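Local coordinates for uncharacterized protein (Cricetid herpesvirus 2, PDB 4ZKQ) that binds chemokines, probably acting as a secreted viral decoy receptor that keeps them from the host's own chemokine receptors, at residues Gln376-Leu381 against Glu393-Arg398; Tyr348-Thr353 against Leu363-Glu368; Arg226-Gly231 against Met273-Cys278. One frame throughout, in Å; residues are numbered along the deposited sequence.

Along the chain, interaction 3 closes first: the 41 residues after Gly231 lead out and return so that the loop 273-278 packs on the strand 226-231. Interactions 2 and 1 follow in series, each closing a beta hairpin, 350-355 with 360-366 and then 378-384 with 388-395; none of the three crosses another. The two hairpins belong to different sheets that face each other, their centres about 11 Å apart, with Val379 on Phe350 and Tyr394 on Leu363. Tyr395 of interaction 1 also packs on Cys278 of interaction 3, whereas interactions 2 and 3 stay about 13 Å apart at their nearest atoms.

Interaction 1. Residues Gln376-Leu381 against Glu393-Arg398; sequences QGFVFL and EYYLDR
Phe378 and Tyr395 form a non-hydrogen-bonded pair in the antiparallel hairpin of strands 378-384 and 388-395, their side chains lying side by side and pointing the same way. CE1 of Tyr395 comes to 3.8 Å from CE1 of Phe378, at the edge of the phenylalanine ring. Glu393 shares that face of the sheet: its CG, anti to the carbonyl carbon (chi1 -66°), lies 3.8 Å from Phe380 CD1 and also touches the Phe378 ring. Beyond CG the chain runs on extended, and Glu393 OE1 takes a 2.5 Å hydrogen bond from Tyr395 OH on its anti side, so carboxylate and phenol frame the Phe378 edge together. Val379 and Tyr394 occupy the other face and exchange both backbone bonds, the shorter from Tyr394 N to Val379 O at 2.7 Å. Val379 CG2 meets Leu396 CD1 beside them. Further out, Trp313 meets the Phe378 ring, while Tyr293 and Phe295 of strand 290-296 pack against Tyr394, joining the hairpin to the facing sheet. Where the strand pairing gives way to loop, Leu396 N still donates to Gly377 O at 2.9 Å, reaching it from above the carbonyl plane.

Interaction 2. Residues Tyr348-Thr353 against Leu363-Glu368; sequences YPFRLT and LDVRVE
Asp364 OD2 is gripped by Arg351 NH1 in a 2.8 Å salt bridge and by a water 2.9 Å away that probably donates to it. Arg351 and Asp364 form a hydrogen-bonded pair in the antiparallel beta hairpin of strands 350-355 and 360-366, where 350-355 is an outermost strand of its sheet. Arg351 runs extended to CD and bends at chi3 (-52°), which turns NE out of the extended line; NH1 then meets Asp364 OD2. The carboxylate oxygen lies at the guanidinium edge, in its plane, yet NH1 approaches from above the carboxylate, the two planes being 63° apart. The same water meets Thr353 OG1 at 2.8 Å, bringing a third residue to the site. Asp364 OD1 is engaged separately, by Ser292 OG and Arg362 NE, so that partners at both oxygens hold the carboxylate in place, and the positive groups nearby would probably favour its charged form. Their backbones are bonded as well, Asp364 N to Arg351 O at 2.8 Å. The opposite face is apolar: Phe350 and Val365 lie side by side, and Leu363 CD1 reaches Leu352 CD1. Cys326, Phe328 and Val312 meet this face from other strands. One face of the Phe350 ring is covered by its own neighbour, Pro349 CB standing 3.6 Å above the plane over the ring centre.

Interaction 3. Residues Arg226-Gly231 against Met273-Cys278; sequences RLMTGG and MEYSEC
Met228 lies against the ring of Tyr275 at the close-packed centre of this surface contact. Its CA sits 3.6 Å from the ring centroid and only 6° off the normal, a CH-pi contact over the middle of the face. The side chain runs off past the CD1-CE1 side of the ring: Met228 CG, anti to the carbonyl carbon (chi1 -54°), comes to 3.7 Å from Tyr275 CD1. On the other flank the Met228 carbonyl oxygen approaches CD2 at 3.4 Å. The far end of the ring is met as closely, Tyr275 OH lying 3.1 Å from Leu227 O, with CE2 and CZ of the ring hardly farther from that oxygen. CG of Tyr275 stands anti to the backbone N (chi1 -167°), on the side of the strand. Beyond the ring, Met228 SD lies 3.8 Å from Cys278 SG.

That sulfur is disulfide-bonded to Cys223, at the end of strand 206-223, which also pairs with strand 226-231; the loop is thus tied covalently beside the place where Met228 packs. Met228 and Thr229 both face Leu221 across the strands, a classic beta bulge, and Met228, one of the two residues of the bulge, is the one whose CA meets the tyrosine ring.

The side toward Arg226 and Glu277 is solvent-exposed and has no clear hydrogen bond between strand and loop. The arginine runs extended from CG to NE past the loop backbone, with Glu277 O over one face of its guanidinium; NE is 3.3 Å from that oxygen, but the angle is too poor for a hydrogen bond. Its NH2 has a long, weak ion pair with Glu279. The opposite charges of Arg226 and Glu277 stay apart, Arg226 NH1 lying 6.0 Å from Glu277 OE2.

Interaction 1. Residues Gln376-Leu381 against Glu393-Arg398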
loop_
_atom_site.group_PDB
_atom_site.type_symbol
_atom_site.label_atom_id
_atom_site.label_comp_id
_atom_site.label_asym_id
_atom_site.label_seq_id
_atom_site.Cartn_x
_atom_site.Cartn_y
_atom_site.Cartn_z
ATOM N N GLN A 376 -2.843 -16.662 -20.950
ATOM C CA GLN A 376 -2.494 -16.779 -19.545
ATOM C C GLN A 376 -2.952 -15.554 -18.758
ATOM O O GLN A 376 -2.210 -15.028 -17.926
ATOM C CB GLN A 376 -0.985 -16.986 -19.385
ATOM C CG GLN A 376 -0.120 -15.853 -19.909
ATOM C CD GLN A 376 1.325 -15.973 -19.459
ATOM O OE1 GLN A 376 1.628 -15.890 -18.268
ATOM N NE2 GLN A 376 2.225 -16.178 -20.413
ATOM N N GLY A 377 -4.177 -15.105 -19.020
ATOM C CA GLY A 377 -4.742 -13.971 -18.310
ATOM C C GLY A 377 -4.848 -14.196 -16.810
ATOM O O GLY A 377 -5.050 -15.324 -16.357
ATOM N N PHE A 378 -4.703 -13.119 -16.041
ATOM C CA PHE A 378 -4.810 -13.178 -14.585
ATOM C C PHE A 378 -5.563 -11.967 -14.063
ATOM O O PHE A 378 -5.307 -10.847 -14.495
ATOM C CB PHE A 378 -3.426 -13.241 -13.943
ATOM C CG PHE A 378 -3.438 -13.124 -12.438
ATOM C CD1 PHE A 378 -3.628 -14.241 -11.642
ATOM C CD2 PHE A 378 -3.229 -11.898 -11.820
ATOM C CE1 PHE A 378 -3.623 -14.138 -10.257
ATOM C CE2 PHE A 378 -3.225 -11.790 -10.441
ATOM C CZ PHE A 378 -3.421 -12.907 -9.658
ATOM N N VAL A 379 -6.497 -12.214 -13.152
ATOM C CA VAL A 379 -7.235 -11.155 -12.476
ATOM C C VAL A 379 -7.212 -11.413 -10.972
ATOM O O VAL A 379 -7.348 -12.558 -10.521
ATOM C CB VAL A 379 -8.701 -11.066 -12.977
ATOM C CG1 VAL A 379 -9.510 -10.066 -12.143
ATOM C CG2 VAL A 379 -8.744 -10.687 -14.451
ATOM N N PHE A 380 -7.017 -10.340 -10.207
ATOM C CA PHE A 380 -7.089 -10.375 -8.755
ATOM C C PHE A 380 -8.133 -9.386 -8.258
ATOM O O PHE A 380 -8.098 -8.211 -8.618
ATOM C CB PHE A 380 -5.735 -10.044 -8.131
ATOM C CG PHE A 380 -5.723 -10.138 -6.632
ATOM C CD1 PHE A 380 -5.974 -11.341 -6.006
ATOM C CD2 PHE A 380 -5.464 -9.025 -5.852
ATOM C CE1 PHE A 380 -5.967 -11.442 -4.630
ATOM C CE2 PHE A 380 -5.451 -9.118 -4.478
ATOM C CZ PHE A 380 -5.702 -10.330 -3.863
ATOM N N LEU A 381 -9.059 -9.875 -7.443
ATOM C CA LEU A 381 -10.063 -9.037 -6.803
ATOM C C LEU A 381 -9.880 -9.105 -5.304
ATOM O O LEU A 381 -9.878 -10.190 -4.729
ATOM C CB LEU A 381 -11.476 -9.498 -7.175
ATOM C CG LEU A 381 -12.628 -8.853 -6.400
ATOM C CD1 LEU A 381 -12.725 -7.365 -6.736
ATOM C CD2 LEU A 381 -13.935 -9.567 -6.697
ATOM N N GLU A 393 -8.158 -14.862 -6.678
ATOM C CA GLU A 393 -7.394 -14.957 -7.911
ATOM C C GLU A 393 -8.235 -15.654 -8.965
ATOM O O GLU A 393 -8.948 -16.618 -8.664
ATOM C CB GLU A 393 -6.078 -15.712 -7.680
ATOM C CG GLU A 393 -5.101 -14.978 -6.772
ATOM C CD GLU A 393 -3.805 -15.735 -6.533
ATOM O OE1 GLU A 393 -3.467 -16.635 -7.334
ATOM O OE2 GLU A 393 -3.122 -15.423 -5.537
ATOM N N TYR A 394 -8.148 -15.154 -10.195
ATOM C CA TYR A 394 -8.829 -15.750 -11.333
ATOM C C TYR A 394 -7.828 -15.992 -12.447
ATOM O O TYR A 394 -7.067 -15.094 -12.822
ATOM C CB TYR A 394 -9.970 -14.857 -11.822
ATOM C CG TYR A 394 -11.065 -14.674 -10.800
ATOM C CD1 TYR A 394 -12.131 -15.554 -10.745
ATOM C CD2 TYR A 394 -11.034 -13.621 -9.893
ATOM C CE1 TYR A 394 -13.131 -15.403 -9.825
ATOM C CE2 TYR A 394 -12.038 -13.458 -8.962
ATOM C CZ TYR A 394 -13.087 -14.360 -8.935
ATOM O OH TYR A 394 -14.105 -14.243 -8.025
ATOM N N TYR A 395 -7.818 -17.225 -12.948
ATOM C CA TYR A 395 -6.928 -17.631 -14.028
ATOM C C TYR A 395 -7.762 -17.775 -15.290
ATOM O O TYR A 395 -8.670 -18.609 -15.363
ATOM C CB TYR A 395 -6.207 -18.937 -13.678
ATOM C CG TYR A 395 -5.635 -18.926 -12.281
ATOM C CD1 TYR A 395 -4.829 -17.881 -11.855
ATOM C CD2 TYR A 395 -5.925 -19.937 -11.378
ATOM C CE1 TYR A 395 -4.317 -17.851 -10.578
ATOM C CE2 TYR A 395 -5.416 -19.916 -10.094
ATOM C CZ TYR A 395 -4.612 -18.867 -9.700
ATOM O OH TYR A 395 -4.099 -18.833 -8.424
ATOM N N LEU A 396 -7.465 -16.924 -16.264
ATOM C CA LEU A 396 -8.230 -16.847 -17.499
ATOM C C LEU A 396 -7.585 -17.667 -18.608
ATOM O O LEU A 396 -6.373 -17.881 -18.603
ATOM C CB LEU A 396 -8.351 -15.391 -17.960
ATOM C CG LEU A 396 -9.369 -14.476 -17.280
ATOM C CD1 LEU A 396 -9.075 -14.310 -15.805
ATOM C CD2 LEU A 396 -9.383 -13.121 -17.976
ATOM N N ASP A 397 -8.402 -18.121 -19.553
ATOM C CA ASP A 397 -7.898 -18.685 -20.803
ATOM C C ASP A 397 -8.370 -17.817 -21.969
ATOM O O ASP A 397 -8.328 -18.228 -23.127
ATOM C CB ASP A 397 -8.347 -20.139 -20.980
ATOM C CG ASP A 397 -9.840 -20.325 -20.773
ATOM O OD1 ASP A 397 -10.577 -19.317 -20.736
ATOM O OD2 ASP A 397 -10.276 -21.490 -20.652
ATOM N N ARG A 398 -8.827 -16.612 -21.638
ATOM C CA ARG A 398 -9.124 -15.578 -22.618
ATOM C C ARG A 398 -8.108 -14.463 -22.445
ATOM O O ARG A 398 -7.528 -14.313 -21.368
ATOM C CB ARG A 398 -10.540 -15.030 -22.437
ATOM C CG ARG A 398 -11.638 -16.069 -22.517
ATOM C CD ARG A 398 -11.843 -16.555 -23.938
ATOM N NE ARG A 398 -13.059 -17.357 -24.066
ATOM C CZ ARG A 398 -13.129 -18.669 -23.855
ATOM N NH1 ARG A 398 -12.047 -19.357 -23.507
ATOM N NH2 ARG A 398 -14.287 -19.300 -23.998
#

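Interaction 2. Residues Tyr348-Thr353 against Leu363-Glu368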
loop_
_atom_site.group_PDB
_atom_site.type_symbol
_atom_site.label_atom_id
_atom_site.label_comp_id
_atom_site.label_asym_id
_atom_site.label_seq_id
_atom_site.Cartn_x
_atom_site.Cartn_y
_atom_site.Cartn_z
ATOM N N TYR A 348 -13.073 0.022 -17.950
ATOM C CA TYR A 348 -13.505 -0.751 -19.102
ATOM C C TYR A 348 -13.405 -2.265 -18.897
ATOM O O TYR A 348 -14.321 -2.994 -19.278
ATOM C CB TYR A 348 -12.697 -0.335 -20.333
ATOM C CG TYR A 348 -13.080 1.025 -20.882
ATOM C CD1 TYR A 348 -14.413 1.402 -20.998
ATOM C CD2 TYR A 348 -12.108 1.933 -21.281
ATOM C CE1 TYR A 348 -14.768 2.638 -21.497
ATOM C CE2 TYR A 348 -12.454 3.172 -21.782
ATOM C CZ TYR A 348 -13.785 3.520 -21.888
ATOM O OH TYR A 348 -14.137 4.754 -22.385
ATOM N N PRO A 349 -12.305 -2.749 -18.290
ATOM C CA PRO A 349 -12.141 -4.205 -18.175
ATOM C C PRO A 349 -13.081 -4.890 -17.182
ATOM O O PRO A 349 -13.400 -6.063 -17.380
ATOM C CB PRO A 349 -10.690 -4.362 -17.699
ATOM C CG PRO A 349 -10.042 -3.053 -17.918
ATOM C CD PRO A 349 -11.117 -2.031 -17.801
ATOM N N PHE A 350 -13.515 -4.186 -16.140
ATOM C CA PHE A 350 -14.216 -4.845 -15.040
ATOM C C PHE A 350 -15.537 -4.200 -14.668
ATOM O O PHE A 350 -15.682 -2.978 -14.702
ATOM C CB PHE A 350 -13.323 -4.874 -13.802
ATOM C CG PHE A 350 -11.935 -5.394 -14.064
ATOM C CD1 PHE A 350 -11.728 -6.726 -14.367
ATOM C CD2 PHE A 350 -10.839 -4.554 -13.982
ATOM C CE1 PHE A 350 -10.451 -7.211 -14.596
ATOM C CE2 PHE A 350 -9.560 -5.030 -14.209
ATOM C CZ PHE A 350 -9.366 -6.363 -14.515
ATOM N N ARG A 351 -16.493 -5.045 -14.298
ATOM C CA ARG A 351 -17.733 -4.593 -13.687
ATOM C C ARG A 351 -17.963 -5.398 -12.428
ATOM O O ARG A 351 -17.823 -6.621 -12.418
ATOM C CB ARG A 351 -18.926 -4.740 -14.636
ATOM C CG ARG A 351 -20.238 -4.211 -14.051
ATOM C CD ARG A 351 -21.456 -4.554 -14.911
ATOM N NE ARG A 351 -21.289 -4.151 -16.309
ATOM C CZ ARG A 351 -21.061 -4.985 -17.322
ATOM N NH1 ARG A 351 -20.977 -6.298 -17.124
ATOM N NH2 ARG A 351 -20.923 -4.502 -18.549
ATOM N N LEU A 352 -18.316 -4.697 -11.359
ATOM C CA LEU A 352 -18.540 -5.324 -10.074
ATOM C C LEU A 352 -19.941 -4.971 -9.603
ATOM O O LEU A 352 -20.325 -3.803 -9.596
ATOM C CB LEU A 352 -17.485 -4.859 -9.070
ATOM C CG LEU A 352 -17.422 -5.567 -7.722
ATOM C CD1 LEU A 352 -16.933 -6.986 -7.896
ATOM C CD2 LEU A 352 -16.502 -4.804 -6.780
ATOM N N THR A 353 -20.705 -5.988 -9.227
ATOM C CA THR A 353 -22.063 -5.784 -8.747
ATOM C C THR A 353 -22.330 -6.693 -7.570
ATOM O O THR A 353 -21.756 -7.779 -7.470
ATOM C CB THR A 353 -23.105 -6.048 -9.855
ATOM O OG1 THR A 353 -22.970 -7.389 -10.334
ATOM C CG2 THR A 353 -22.909 -5.089 -11.016
ATOM N N LEU A 363 -18.441 -10.500 -10.551
ATOM C CA LEU A 363 -17.362 -9.841 -11.271
ATOM C C LEU A 363 -17.418 -10.187 -12.750
ATOM O O LEU A 363 -17.325 -11.358 -13.120
ATOM C CB LEU A 363 -16.004 -10.257 -10.701
ATOM C CG LEU A 363 -14.771 -9.718 -11.429
ATOM C CD1 LEU A 363 -14.664 -8.210 -11.289
ATOM C CD2 LEU A 363 -13.514 -10.391 -10.909
ATOM N N ASP A 364 -17.563 -9.166 -13.590
ATOM C CA ASP A 364 -17.503 -9.344 -15.035
ATOM C C ASP A 364 -16.159 -8.878 -15.548
ATOM O O ASP A 364 -15.704 -7.783 -15.218
ATOM C CB ASP A 364 -18.625 -8.577 -15.732
ATOM C CG ASP A 364 -19.993 -9.011 -15.274
ATOM O OD1 ASP A 364 -20.217 -10.232 -15.149
ATOM O OD2 ASP A 364 -20.843 -8.130 -15.026
ATOM N N VAL A 365 -15.523 -9.732 -16.341
ATOM C CA VAL A 365 -14.252 -9.415 -16.962
ATOM C C VAL A 365 -14.421 -9.362 -18.472
ATOM O O VAL A 365 -14.700 -10.381 -19.100
ATOM C CB VAL A 365 -13.176 -10.460 -16.615
ATOM C CG1 VAL A 365 -11.846 -10.064 -17.215
ATOM C CG2 VAL A 365 -13.058 -10.630 -15.108
ATOM N N ARG A 366 -14.255 -8.180 -19.052
ATOM C CA ARG A 366 -14.344 -8.037 -20.500
ATOM C C ARG A 366 -13.115 -8.674 -21.137
ATOM O O ARG A 366 -11.991 -8.483 -20.666
ATOM C CB ARG A 366 -14.461 -6.564 -20.901
ATOM C CG ARG A 366 -14.816 -6.344 -22.365
ATOM C CD ARG A 366 -14.705 -4.879 -22.758
ATOM N NE ARG A 366 -13.977 -4.726 -24.017
ATOM C CZ ARG A 366 -14.538 -4.596 -25.218
ATOM N NH1 ARG A 366 -15.857 -4.583 -25.357
ATOM N NH2 ARG A 366 -13.771 -4.471 -26.292
ATOM N N VAL A 367 -13.338 -9.446 -22.198
ATOM C CA VAL A 367 -12.259 -10.130 -22.902
ATOM C C VAL A 367 -12.480 -10.065 -24.411
ATOM O O VAL A 367 -13.581 -9.762 -24.870
ATOM C CB VAL A 367 -12.145 -11.609 -22.466
ATOM C CG1 VAL A 367 -11.797 -11.707 -20.987
ATOM C CG2 VAL A 367 -13.440 -12.357 -22.760
ATOM N N GLU A 368 -11.430 -10.351 -25.177
ATOM C CA GLU A 368 -11.513 -10.336 -26.635
ATOM C C GLU A 368 -12.002 -11.679 -27.187
ATOM O O GLU A 368 -12.329 -12.592 -26.428
ATOM C CB GLU A 368 -10.152 -9.973 -27.234
ATOM C CG GLU A 368 -9.808 -8.498 -27.099
ATOM C CD GLU A 368 -8.352 -8.209 -27.403
ATOM O OE1 GLU A 368 -7.691 -9.063 -28.030
ATOM O OE2 GLU A 368 -7.869 -7.126 -27.009
HETATM O O HOH W 1 -20.833 -7.341 -12.211
#

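Interaction 3. Residues Arg226-Gly231 against Met273-Cys278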
loop_
_atom_site.group_PDB
_atom_site.type_symbol
_atom_site.label_atom_id
_atom_site.label_comp_id
_atom_site.label_asym_id
_atom_site.label_seq_id
_atom_site.Cartn_x
_atom_site.Cartn_y
_atom_site.Cartn_z
ATOM N N ARG A 226 -12.241 -21.932 -4.175
ATOM C CA ARG A 226 -11.402 -22.777 -3.330
ATOM C C ARG A 226 -10.565 -21.887 -2.423
ATOM O O ARG A 226 -9.850 -21.012 -2.903
ATOM C CB ARG A 226 -10.484 -23.675 -4.156
ATOM C CG ARG A 226 -11.193 -24.669 -5.051
ATOM C CD ARG A 226 -10.187 -25.653 -5.604
ATOM N NE ARG A 226 -10.681 -26.368 -6.777
ATOM C CZ ARG A 226 -11.013 -27.657 -6.804
ATOM N NH1 ARG A 226 -10.915 -28.416 -5.717
ATOM N NH2 ARG A 226 -11.445 -28.193 -7.938
ATOM N N LEU A 227 -10.657 -22.115 -1.117
ATOM C CA LEU A 227 -9.895 -21.343 -0.142
ATOM C C LEU A 227 -8.447 -21.807 -0.108
ATOM O O LEU A 227 -8.165 -22.973 0.163
ATOM C CB LEU A 227 -10.520 -21.473 1.242
ATOM C CG LEU A 227 -9.796 -20.759 2.387
ATOM C CD1 LEU A 227 -9.893 -19.244 2.237
ATOM C CD2 LEU A 227 -10.370 -21.207 3.714
ATOM N N MET A 228 -7.534 -20.886 -0.399
ATOM C CA MET A 228 -6.109 -21.189 -0.443
ATOM C C MET A 228 -5.450 -20.981 0.921
ATOM O O MET A 228 -4.698 -21.833 1.391
ATOM C CB MET A 228 -5.426 -20.323 -1.499
ATOM C CG MET A 228 -6.068 -20.429 -2.880
ATOM S SD MET A 228 -5.440 -19.209 -4.054
ATOM C CE MET A 228 -3.732 -19.710 -4.136
ATOM N N THR A 229 -5.739 -19.851 1.560
ATOM C CA THR A 229 -5.166 -19.559 2.866
ATOM C C THR A 229 -5.983 -18.504 3.601
ATOM O O THR A 229 -6.841 -17.845 3.012
ATOM C CB THR A 229 -3.709 -19.080 2.746
ATOM O OG1 THR A 229 -3.166 -18.856 4.053
ATOM C CG2 THR A 229 -3.623 -17.792 1.934
ATOM N N GLY A 230 -5.720 -18.361 4.895
ATOM C CA GLY A 230 -6.444 -17.415 5.722
ATOM C C GLY A 230 -5.802 -17.258 7.087
ATOM O O GLY A 230 -4.857 -17.976 7.418
ATOM N N GLY A 231 -6.307 -16.319 7.879
ATOM C CA GLY A 231 -5.738 -16.056 9.190
ATOM C C GLY A 231 -6.291 -14.806 9.844
ATOM O O GLY A 231 -7.021 -14.043 9.216
ATOM N N MET A 273 4.346 -23.057 -5.065
ATOM C CA MET A 273 2.945 -22.874 -4.727
ATOM C C MET A 273 2.542 -23.946 -3.725
ATOM O O MET A 273 2.313 -25.096 -4.100
ATOM C CB MET A 273 2.070 -22.941 -5.980
ATOM C CG MET A 273 0.604 -22.629 -5.743
ATOM S SD MET A 273 0.325 -20.977 -5.080
ATOM C CE MET A 273 -1.279 -20.613 -5.785
ATOM N N GLU A 274 2.475 -23.577 -2.450
ATOM C CA GLU A 274 2.147 -24.545 -1.410
ATOM C C GLU A 274 0.735 -25.068 -1.618
ATOM O O GLU A 274 0.454 -26.239 -1.364
ATOM C CB GLU A 274 2.285 -23.929 -0.013
ATOM C CG GLU A 274 2.000 -24.905 1.133
ATOM C CD GLU A 274 2.754 -26.222 1.004
ATOM O OE1 GLU A 274 3.895 -26.218 0.488
ATOM O OE2 GLU A 274 2.203 -27.266 1.417
ATOM N N TYR A 275 -0.146 -24.191 -2.086
ATOM C CA TYR A 275 -1.522 -24.570 -2.375
ATOM C C TYR A 275 -1.700 -24.808 -3.873
ATOM O O TYR A 275 -1.870 -23.866 -4.649
ATOM C CB TYR A 275 -2.491 -23.497 -1.888
ATOM C CG TYR A 275 -3.923 -23.971 -1.870
ATOM C CD1 TYR A 275 -4.723 -23.873 -3.001
ATOM C CD2 TYR A 275 -4.470 -24.536 -0.725
ATOM C CE1 TYR A 275 -6.032 -24.312 -2.987
ATOM C CE2 TYR A 275 -5.778 -24.980 -0.700
ATOM C CZ TYR A 275 -6.555 -24.866 -1.835
ATOM O OH TYR A 275 -7.859 -25.308 -1.815
ATOM N N SER A 276 -1.656 -26.079 -4.264
ATOM C CA SER A 276 -1.675 -26.468 -5.672
ATOM C C SER A 276 -3.020 -27.050 -6.090
ATOM O O SER A 276 -3.106 -27.765 -7.090
ATOM C CB SER A 276 -0.568 -27.489 -5.947
ATOM O OG SER A 276 0.710 -26.950 -5.650
ATOM N N GLU A 277 -4.068 -26.743 -5.331
ATOM C CA GLU A 277 -5.376 -27.340 -5.575
ATOM C C GLU A 277 -6.302 -26.460 -6.423
ATOM O O GLU A 277 -7.463 -26.811 -6.634
ATOM C CB GLU A 277 -6.047 -27.675 -4.244
ATOM C CG GLU A 277 -5.384 -28.833 -3.508
ATOM C CD GLU A 277 -6.187 -29.308 -2.315
ATOM O OE1 GLU A 277 -6.553 -28.467 -1.469
ATOM O OE2 GLU A 277 -6.457 -30.525 -2.227
ATOM N N CYS A 278 -5.787 -25.338 -6.924
ATOM C CA CYS A 278 -6.554 -24.474 -7.823
ATOM C C CYS A 278 -6.650 -25.094 -9.207
ATOM O O CYS A 278 -5.693 -25.695 -9.687
ATOM C CB CYS A 278 -5.913 -23.090 -7.950
ATOM S SG CYS A 278 -5.781 -22.149 -6.402
#